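Local atomic coordinates of putative uncharacterized protein PH0242 (Pyrococcus horikoshii, PDB entry 3VU1), a protein that is the C-terminal globular part of AglB, an archaeal member of the oligosaccharyltransferase family, with several beta-rich domains packed round a mixed alpha/beta core and a bound calcium ion. Residues T24-W34 with W82-D93; S101-E111 with L203-S211. All blocks are in the same frame, centred on the assembly; numbering follows the deposited sequence.

Contact 1: T24-W34 with W82-D93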
# COMPACT_ATOMS: atom_id res chain seq x y z
N THR A 24 4.98 -15.53 8.68
CA THR A 24 5.08 -14.20 9.23
C THR A 24 5.04 -14.30 10.74
O THR A 24 4.51 -15.26 11.30
CB THR A 24 3.94 -13.27 8.73
OG1 THR A 24 2.68 -13.67 9.28
CG2 THR A 24 3.82 -13.32 7.23
N SER A 25 5.61 -13.29 11.39
CA SER A 25 5.52 -13.13 12.84
C SER A 25 4.08 -13.16 13.33
O SER A 25 3.16 -12.74 12.63
CB SER A 25 6.13 -11.80 13.24
OG SER A 25 5.62 -11.37 14.49
N LYS A 26 3.89 -13.64 14.56
CA LYS A 26 2.57 -13.71 15.17
C LYS A 26 2.08 -12.31 15.55
O LYS A 26 0.94 -12.16 16.00
CB LYS A 26 2.57 -14.65 16.39
CG LYS A 26 3.36 -14.13 17.59
CD LYS A 26 3.28 -15.06 18.79
CE LYS A 26 4.58 -15.02 19.60
NZ LYS A 26 4.39 -15.67 20.92
N TYR A 27 2.94 -11.31 15.37
CA TYR A 27 2.61 -9.90 15.66
C TYR A 27 2.46 -9.05 14.40
O TYR A 27 2.25 -7.83 14.48
CB TYR A 27 3.64 -9.29 16.61
CG TYR A 27 3.74 -10.03 17.93
CD1 TYR A 27 4.98 -10.35 18.49
CD2 TYR A 27 2.58 -10.45 18.61
CE1 TYR A 27 5.06 -11.04 19.68
CE2 TYR A 27 2.66 -11.15 19.81
CZ TYR A 27 3.91 -11.44 20.34
OH TYR A 27 4.01 -12.14 21.53
N ALA A 28 2.56 -9.70 13.24
CA ALA A 28 2.42 -9.04 11.95
C ALA A 28 0.97 -8.63 11.68
O ALA A 28 0.03 -9.30 12.10
CB ALA A 28 2.91 -9.95 10.85
N THR A 29 0.81 -7.53 10.96
CA THR A 29 -0.48 -6.94 10.61
C THR A 29 -0.78 -7.13 9.11
O THR A 29 -0.04 -6.66 8.25
CB THR A 29 -0.44 -5.43 10.92
OG1 THR A 29 -0.26 -5.25 12.32
CG2 THR A 29 -1.73 -4.75 10.51
N ALA A 30 -1.88 -7.80 8.81
CA ALA A 30 -2.34 -7.90 7.43
C ALA A 30 -3.66 -7.14 7.29
O ALA A 30 -4.43 -7.07 8.25
CB ALA A 30 -2.52 -9.35 7.04
N THR A 31 -3.91 -6.57 6.11
CA THR A 31 -5.17 -5.91 5.86
C THR A 31 -5.67 -6.22 4.47
O THR A 31 -4.90 -6.68 3.62
CB THR A 31 -5.11 -4.37 6.03
OG1 THR A 31 -6.45 -3.85 5.99
CG2 THR A 31 -4.31 -3.70 4.90
N SER A 32 -6.96 -5.98 4.24
CA SER A 32 -7.53 -6.23 2.94
C SER A 32 -8.83 -5.48 2.75
O SER A 32 -9.37 -4.94 3.70
CB SER A 32 -7.78 -7.71 2.74
OG SER A 32 -7.92 -7.92 1.34
N TRP A 33 -9.32 -5.39 1.52
CA TRP A 33 -10.63 -4.80 1.35
C TRP A 33 -11.71 -5.68 1.97
O TRP A 33 -12.47 -5.24 2.83
CB TRP A 33 -10.95 -4.50 -0.11
CG TRP A 33 -12.24 -3.78 -0.18
CD1 TRP A 33 -13.46 -4.29 -0.59
CD2 TRP A 33 -12.52 -2.41 0.25
NE1 TRP A 33 -14.45 -3.34 -0.48
CE2 TRP A 33 -13.97 -2.19 0.02
CE3 TRP A 33 -11.76 -1.37 0.78
CZ2 TRP A 33 -14.60 -0.99 0.31
CZ3 TRP A 33 -12.41 -0.15 1.06
CH2 TRP A 33 -13.80 0.03 0.84
N TRP A 34 -11.77 -6.94 1.54
CA TRP A 34 -12.77 -7.89 2.00
C TRP A 34 -12.42 -8.42 3.35
O TRP A 34 -11.25 -8.50 3.70
CB TRP A 34 -12.87 -9.04 1.01
CG TRP A 34 -14.09 -9.91 1.10
CD1 TRP A 34 -15.39 -9.55 1.50
CD2 TRP A 34 -14.19 -11.32 0.71
NE1 TRP A 34 -16.24 -10.62 1.40
CE2 TRP A 34 -15.60 -11.71 0.94
CE3 TRP A 34 -13.30 -12.27 0.21
CZ2 TRP A 34 -16.06 -13.00 0.67
CZ3 TRP A 34 -13.78 -13.57 -0.04
CH2 TRP A 34 -15.13 -13.92 0.18
N TRP A 82 -0.41 2.64 10.94
CA TRP A 82 -1.15 1.44 11.34
C TRP A 82 -0.30 0.26 11.65
O TRP A 82 -0.85 -0.78 11.97
CB TRP A 82 -2.20 1.00 10.31
CG TRP A 82 -3.21 2.03 9.86
CD1 TRP A 82 -3.47 3.28 10.41
CD2 TRP A 82 -4.15 1.90 8.75
NE1 TRP A 82 -4.46 3.93 9.71
CE2 TRP A 82 -4.91 3.15 8.70
CE3 TRP A 82 -4.43 0.91 7.82
CZ2 TRP A 82 -5.91 3.36 7.77
CZ3 TRP A 82 -5.43 1.14 6.88
CH2 TRP A 82 -6.15 2.34 6.86
N GLU A 83 1.03 0.39 11.54
CA GLU A 83 1.99 -0.73 11.66
C GLU A 83 1.74 -1.83 10.65
O GLU A 83 2.01 -3.02 10.92
CB GLU A 83 1.94 -1.35 13.05
CG GLU A 83 2.84 -0.71 14.07
CD GLU A 83 2.40 -1.04 15.49
OE1 GLU A 83 2.55 -2.23 15.88
OE2 GLU A 83 1.89 -0.12 16.19
N LEU A 84 1.22 -1.44 9.48
CA LEU A 84 0.85 -2.38 8.43
C LEU A 84 2.06 -3.14 7.90
O LEU A 84 3.08 -2.54 7.54
CB LEU A 84 0.15 -1.67 7.27
CG LEU A 84 -0.42 -2.63 6.22
CD1 LEU A 84 -1.55 -3.44 6.81
CD2 LEU A 84 -0.87 -1.91 4.97
N ASN A 85 1.93 -4.47 7.87
CA ASN A 85 2.97 -5.36 7.42
C ASN A 85 2.67 -5.95 6.04
O ASN A 85 3.54 -5.99 5.17
CB ASN A 85 3.17 -6.47 8.47
CG ASN A 85 3.79 -5.95 9.76
OD1 ASN A 85 3.11 -5.76 10.77
ND2 ASN A 85 5.08 -5.68 9.72
N TYR A 86 1.44 -6.42 5.84
CA TYR A 86 1.06 -7.07 4.60
C TYR A 86 -0.25 -6.51 4.09
O TYR A 86 -1.14 -6.16 4.86
CB TYR A 86 0.96 -8.58 4.79
CG TYR A 86 2.27 -9.18 5.22
CD1 TYR A 86 2.54 -9.38 6.57
CD2 TYR A 86 3.28 -9.47 4.29
CE1 TYR A 86 3.77 -9.87 6.99
CE2 TYR A 86 4.50 -9.99 4.70
CZ TYR A 86 4.74 -10.18 6.04
OH TYR A 86 5.93 -10.67 6.46
N PHE A 87 -0.35 -6.39 2.78
CA PHE A 87 -1.54 -5.91 2.17
C PHE A 87 -1.95 -6.96 1.16
O PHE A 87 -1.19 -7.31 0.24
CB PHE A 87 -1.30 -4.56 1.49
CG PHE A 87 -2.57 -3.84 1.16
CD1 PHE A 87 -2.90 -2.67 1.81
CD2 PHE A 87 -3.47 -4.36 0.24
CE1 PHE A 87 -4.08 -2.01 1.53
CE2 PHE A 87 -4.66 -3.71 -0.04
CZ PHE A 87 -4.97 -2.53 0.60
N ILE A 88 -3.17 -7.46 1.32
CA ILE A 88 -3.69 -8.52 0.47
C ILE A 88 -4.56 -7.97 -0.64
O ILE A 88 -5.55 -7.27 -0.41
CB ILE A 88 -4.48 -9.54 1.29
CG1 ILE A 88 -3.56 -10.14 2.34
CG2 ILE A 88 -5.02 -10.59 0.36
CD1 ILE A 88 -4.29 -10.95 3.40
N ILE A 89 -4.17 -8.30 -1.87
CA ILE A 89 -4.88 -7.82 -3.03
C ILE A 89 -5.63 -9.00 -3.62
O ILE A 89 -5.09 -10.10 -3.77
CB ILE A 89 -3.92 -7.19 -4.03
CG1 ILE A 89 -3.37 -5.89 -3.44
CG2 ILE A 89 -4.60 -6.97 -5.37
CD1 ILE A 89 -4.35 -4.73 -3.35
N TYR A 90 -6.89 -8.75 -3.92
CA TYR A 90 -7.79 -9.80 -4.34
C TYR A 90 -8.35 -9.43 -5.70
O TYR A 90 -9.15 -8.50 -5.83
CB TYR A 90 -8.90 -9.91 -3.29
CG TYR A 90 -9.87 -11.06 -3.48
CD1 TYR A 90 -9.45 -12.26 -4.05
CD2 TYR A 90 -11.20 -10.95 -3.06
CE1 TYR A 90 -10.32 -13.31 -4.22
CE2 TYR A 90 -12.09 -12.00 -3.22
CZ TYR A 90 -11.64 -13.18 -3.80
OH TYR A 90 -12.50 -14.24 -3.99
N LEU A 91 -7.96 -10.17 -6.74
CA LEU A 91 -8.43 -9.86 -8.10
C LEU A 91 -9.94 -9.74 -8.25
O LEU A 91 -10.43 -9.00 -9.09
CB LEU A 91 -7.86 -10.83 -9.11
CG LEU A 91 -6.47 -10.42 -9.62
CD1 LEU A 91 -5.40 -10.51 -8.53
CD2 LEU A 91 -6.12 -11.29 -10.80
N ASN A 92 -10.69 -10.44 -7.41
CA ASN A 92 -12.15 -10.40 -7.52
C ASN A 92 -12.77 -9.12 -7.01
O ASN A 92 -13.96 -8.89 -7.24
CB ASN A 92 -12.74 -11.60 -6.82
CG ASN A 92 -12.42 -12.88 -7.55
OD1 ASN A 92 -12.25 -12.86 -8.77
ND2 ASN A 92 -12.32 -14.01 -6.82
N ASP A 93 -11.97 -8.26 -6.38
CA ASP A 93 -12.50 -6.96 -5.95
C ASP A 93 -12.90 -6.03 -7.09
O ASP A 93 -13.55 -4.99 -6.85
CB ASP A 93 -11.63 -6.28 -4.88
CG ASP A 93 -11.73 -6.97 -3.52
OD1 ASP A 93 -12.85 -7.44 -3.15
OD2 ASP A 93 -10.68 -7.06 -2.82
O HOH W 1 -10.11 -8.05 -0.26

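Contact 2: S101-E111 with L203-S211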
# COMPACT_ATOMS: atom_id res chain seq x y z
N SER A 101 -14.19 2.79 -5.47
CA SER A 101 -13.93 4.05 -6.16
C SER A 101 -14.65 5.22 -5.49
O SER A 101 -14.06 6.31 -5.28
CB SER A 101 -14.33 3.97 -7.61
OG SER A 101 -13.57 2.98 -8.26
N TYR A 102 -15.92 4.99 -5.15
CA TYR A 102 -16.72 6.02 -4.48
C TYR A 102 -16.09 6.37 -3.15
O TYR A 102 -15.75 7.53 -2.92
CB TYR A 102 -18.19 5.63 -4.30
CG TYR A 102 -19.03 6.73 -3.67
CD1 TYR A 102 -19.07 8.00 -4.22
CD2 TYR A 102 -19.80 6.48 -2.53
CE1 TYR A 102 -19.83 9.00 -3.66
CE2 TYR A 102 -20.57 7.47 -1.96
CZ TYR A 102 -20.58 8.73 -2.53
OH TYR A 102 -21.35 9.74 -1.98
N LEU A 103 -15.90 5.36 -2.31
CA LEU A 103 -15.38 5.59 -0.98
C LEU A 103 -13.98 6.19 -0.97
O LEU A 103 -13.61 6.78 0.03
CB LEU A 103 -15.42 4.32 -0.16
CG LEU A 103 -16.80 3.74 0.19
CD1 LEU A 103 -16.63 2.33 0.74
CD2 LEU A 103 -17.55 4.62 1.19
N GLY A 104 -13.24 6.07 -2.07
CA GLY A 104 -11.87 6.60 -2.17
C GLY A 104 -11.79 7.94 -2.88
O GLY A 104 -10.70 8.50 -3.07
N GLY A 105 -12.95 8.45 -3.29
CA GLY A 105 -13.01 9.79 -3.88
C GLY A 105 -12.63 9.84 -5.34
O GLY A 105 -12.42 10.93 -5.88
N ALA A 106 -12.58 8.68 -6.00
CA ALA A 106 -12.27 8.59 -7.44
C ALA A 106 -13.43 8.97 -8.37
O ALA A 106 -13.21 9.36 -9.50
CB ALA A 106 -11.78 7.18 -7.78
N ILE A 107 -14.65 8.78 -7.89
CA ILE A 107 -15.85 8.98 -8.69
C ILE A 107 -16.95 9.69 -7.89
O ILE A 107 -16.93 9.72 -6.66
CB ILE A 107 -16.42 7.65 -9.23
CG1 ILE A 107 -16.81 6.69 -8.10
CG2 ILE A 107 -15.46 6.97 -10.19
CD1 ILE A 107 -17.65 5.53 -8.60
N THR A 108 -17.91 10.26 -8.59
CA THR A 108 -19.02 10.91 -7.93
C THR A 108 -20.08 9.89 -7.51
O THR A 108 -20.07 8.72 -7.96
CB THR A 108 -19.66 11.98 -8.84
OG1 THR A 108 -20.43 11.37 -9.89
CG2 THR A 108 -18.59 12.89 -9.42
N ARG A 109 -21.01 10.34 -6.66
CA ARG A 109 -22.13 9.54 -6.23
C ARG A 109 -22.94 9.04 -7.42
O ARG A 109 -23.35 7.88 -7.45
CB ARG A 109 -23.03 10.33 -5.30
CG ARG A 109 -24.12 9.51 -4.65
CD ARG A 109 -24.43 10.05 -3.27
NE ARG A 109 -25.81 9.75 -2.93
CZ ARG A 109 -26.63 10.61 -2.36
NH1 ARG A 109 -27.88 10.26 -2.11
NH2 ARG A 109 -26.22 11.84 -2.07
N LYS A 110 -23.13 9.93 -8.39
CA LYS A 110 -23.87 9.61 -9.61
C LYS A 110 -23.20 8.48 -10.36
O LYS A 110 -23.86 7.51 -10.75
CB LYS A 110 -23.96 10.83 -10.52
CG LYS A 110 -24.61 10.51 -11.84
CD LYS A 110 -24.97 11.77 -12.62
CE LYS A 110 -25.52 11.36 -13.97
NZ LYS A 110 -25.68 12.52 -14.88
N GLU A 111 -21.88 8.58 -10.54
CA GLU A 111 -21.14 7.53 -11.21
C GLU A 111 -21.17 6.19 -10.44
O GLU A 111 -21.23 5.10 -11.04
CB GLU A 111 -19.72 7.98 -11.45
CG GLU A 111 -19.64 9.16 -12.38
CD GLU A 111 -18.28 9.81 -12.38
OE1 GLU A 111 -17.72 10.08 -11.28
OE2 GLU A 111 -17.74 10.02 -13.48
N LEU A 203 -11.05 -3.63 -18.73
CA LEU A 203 -11.79 -2.46 -19.18
C LEU A 203 -12.06 -1.54 -17.98
O LEU A 203 -12.87 -1.88 -17.09
CB LEU A 203 -13.11 -2.92 -19.79
CG LEU A 203 -13.98 -1.91 -20.52
CD1 LEU A 203 -13.31 -1.54 -21.83
CD2 LEU A 203 -15.37 -2.48 -20.79
N ALA A 204 -11.39 -0.41 -17.92
CA ALA A 204 -11.49 0.48 -16.77
C ALA A 204 -12.05 1.85 -17.13
O ALA A 204 -11.68 2.45 -18.13
CB ALA A 204 -10.13 0.63 -16.09
N TYR A 205 -12.94 2.35 -16.29
CA TYR A 205 -13.48 3.68 -16.45
C TYR A 205 -12.33 4.66 -16.23
O TYR A 205 -11.42 4.42 -15.43
CB TYR A 205 -14.60 3.88 -15.44
CG TYR A 205 -15.27 5.20 -15.50
CD1 TYR A 205 -15.98 5.59 -16.63
CD2 TYR A 205 -15.22 6.08 -14.42
CE1 TYR A 205 -16.61 6.82 -16.70
CE2 TYR A 205 -15.86 7.31 -14.47
CZ TYR A 205 -16.56 7.67 -15.61
OH TYR A 205 -17.20 8.88 -15.68
N TYR A 206 -12.36 5.76 -16.97
CA TYR A 206 -11.16 6.60 -17.10
C TYR A 206 -10.65 7.12 -15.76
O TYR A 206 -9.46 7.11 -15.52
CB TYR A 206 -11.33 7.73 -18.14
CG TYR A 206 -12.14 8.92 -17.69
CD1 TYR A 206 -11.51 10.12 -17.31
CD2 TYR A 206 -13.53 8.87 -17.64
CE1 TYR A 206 -12.24 11.23 -16.90
CE2 TYR A 206 -14.27 9.98 -17.24
CZ TYR A 206 -13.63 11.15 -16.87
OH TYR A 206 -14.38 12.25 -16.49
N LYS A 207 -11.57 7.51 -14.88
CA LYS A 207 -11.22 8.03 -13.56
C LYS A 207 -10.45 7.05 -12.66
O LYS A 207 -9.86 7.45 -11.67
CB LYS A 207 -12.48 8.52 -12.83
CG LYS A 207 -13.09 9.78 -13.44
CD LYS A 207 -14.28 10.28 -12.64
CE LYS A 207 -14.83 11.56 -13.26
NZ LYS A 207 -16.01 12.05 -12.49
N VAL A 208 -10.45 5.77 -13.01
CA VAL A 208 -9.78 4.78 -12.20
C VAL A 208 -8.88 3.90 -13.05
O VAL A 208 -8.37 2.88 -12.57
CB VAL A 208 -10.76 3.91 -11.38
CG1 VAL A 208 -11.53 4.75 -10.39
CG2 VAL A 208 -11.72 3.14 -12.28
N ALA A 209 -8.63 4.32 -14.30
CA ALA A 209 -7.68 3.61 -15.19
C ALA A 209 -6.28 3.39 -14.61
O ALA A 209 -5.70 2.35 -14.83
CB ALA A 209 -7.58 4.31 -16.52
N THR A 210 -5.74 4.36 -13.89
CA THR A 210 -4.39 4.19 -13.34
C THR A 210 -4.36 3.97 -11.82
O THR A 210 -3.34 4.20 -11.18
CB THR A 210 -3.47 5.37 -13.72
OG1 THR A 210 -4.03 6.61 -13.24
CG2 THR A 210 -3.28 5.43 -15.25
N SER A 211 -5.48 3.53 -11.27
CA SER A 211 -5.61 3.27 -9.83
C SER A 211 -4.58 2.25 -9.39
O SER A 211 -4.22 1.35 -10.16
CB SER A 211 -7.02 2.73 -9.53
OG SER A 211 -7.26 1.51 -10.24

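Contact 1: T24-W34 with W82-D93
Asn85 engages Thr29 through both side chain and backbone. Its OD1 accepts from Thr29 N (2.9 Å, N-H...O 154°), and its backbone N donates to Thr29 O, which also receives Tyr86 N at 2.8 Å. With CG beside its own backbone N (chi1 -70°), the Asn85 amide can reach Thr29 N from the end of the ladder. Thr31 continues the ladder, its N donating to Tyr86 O (3.1 Å) and its O accepting from Ile88 N. Strands 30-32 and 86-90 are thus parallel neighbours at one border of a mixed four-stranded sheet, where strand 245-250 flanks 86-90 on its other side. Just beyond, Trp33 and Trp34 open the WWDYG signature of the family; one water accepts from Trp34 N (2.7 Å), donates to Asp93 OD2 and bonds Ser32 OG. On one face of the sheet Thr31 CG2 sits against Leu84 CD1 (3.4 Å) and Phe87 CD1, with Leu64 of helix 60-69 packed on Thr31 and Phe87. The other face carries Ala30, Tyr86 and Ile88, and helix 13-23 packs on Ile88. Thr24 CG2 meets Tyr86 CE1 (3.5 Å), while Ala28 CB lies in plane at that ring's edge. Trp34 and Tyr90 are nearly parallel (planes 5° apart) but barely overlap, and Trp13 meets both edge-to-face.

Contact 2: S101-E111 with L203-S211
Lys207 stretches its side chain past the Ala106 carbonyl, CD 3.4 Å from Ala106 O, and brings its ammonium to the carboxylate of Glu111. The salt bridge is two-pronged, NZ lying 2.8 Å from Glu111 OE2 and 2.9 Å from OE1, although each hydrogen bond taken singly is weak. Tyr205 OH donates to the same OE2 (2.5 Å), reaching it on the anti side and 29° out of the carboxylate plane. That oxygen sits at the edge of the phenol ring, whose plane is almost perpendicular to the carboxylate. OE1 in turn uses its anti lone pair for Thr108 N (2.7 Å, N-H...O 175°), and Glu111 N returns a bond to Thr108 OG1. This capping box starts helix 109-113 and fixes the rotation of the carboxylate; so many donors probably keep Glu111 ionised. The preceding helix, 97-103, ends in a Schellman motif at Gly105. The contact therefore ties the junction of these two helices to the end of strand 200-205, in the large mixed sheet of the insert domain. Beside the charged cluster the packing is mostly apolar. Val208 turns CG1 beside its own backbone N (chi1 -63°), where the methyl meets Ala106 CB (3.6 Å) and Ser101 OG, a hydroxyl bonded to Phe97 O. Ile107 CG2 approaches Tyr205 CE2 more loosely, at 4.3 Å.

Contact 1 is the more central, its centre about 9 Å from that of the chain against about 18 Å for contact 2, and it buries more surface. Its polar bonds are mostly backbone ones, running along a sheet border with helices on the faces. Contact 2, only partly buried, instead joins loops and helix ends to the end of a strand through a salt bridge, a tyrosine hydroxyl and a small apolar patch. The two are in series along the sequence, strand 86-90 leading on to helix 97-103. Their centres are about 23 Å apart, yet they touch where Trp33 CH2 packs on Leu103 CD1 at 3.6 Å. Helix 60-69 serves both, touching Thr31, Phe87, Leu103 and Ala106.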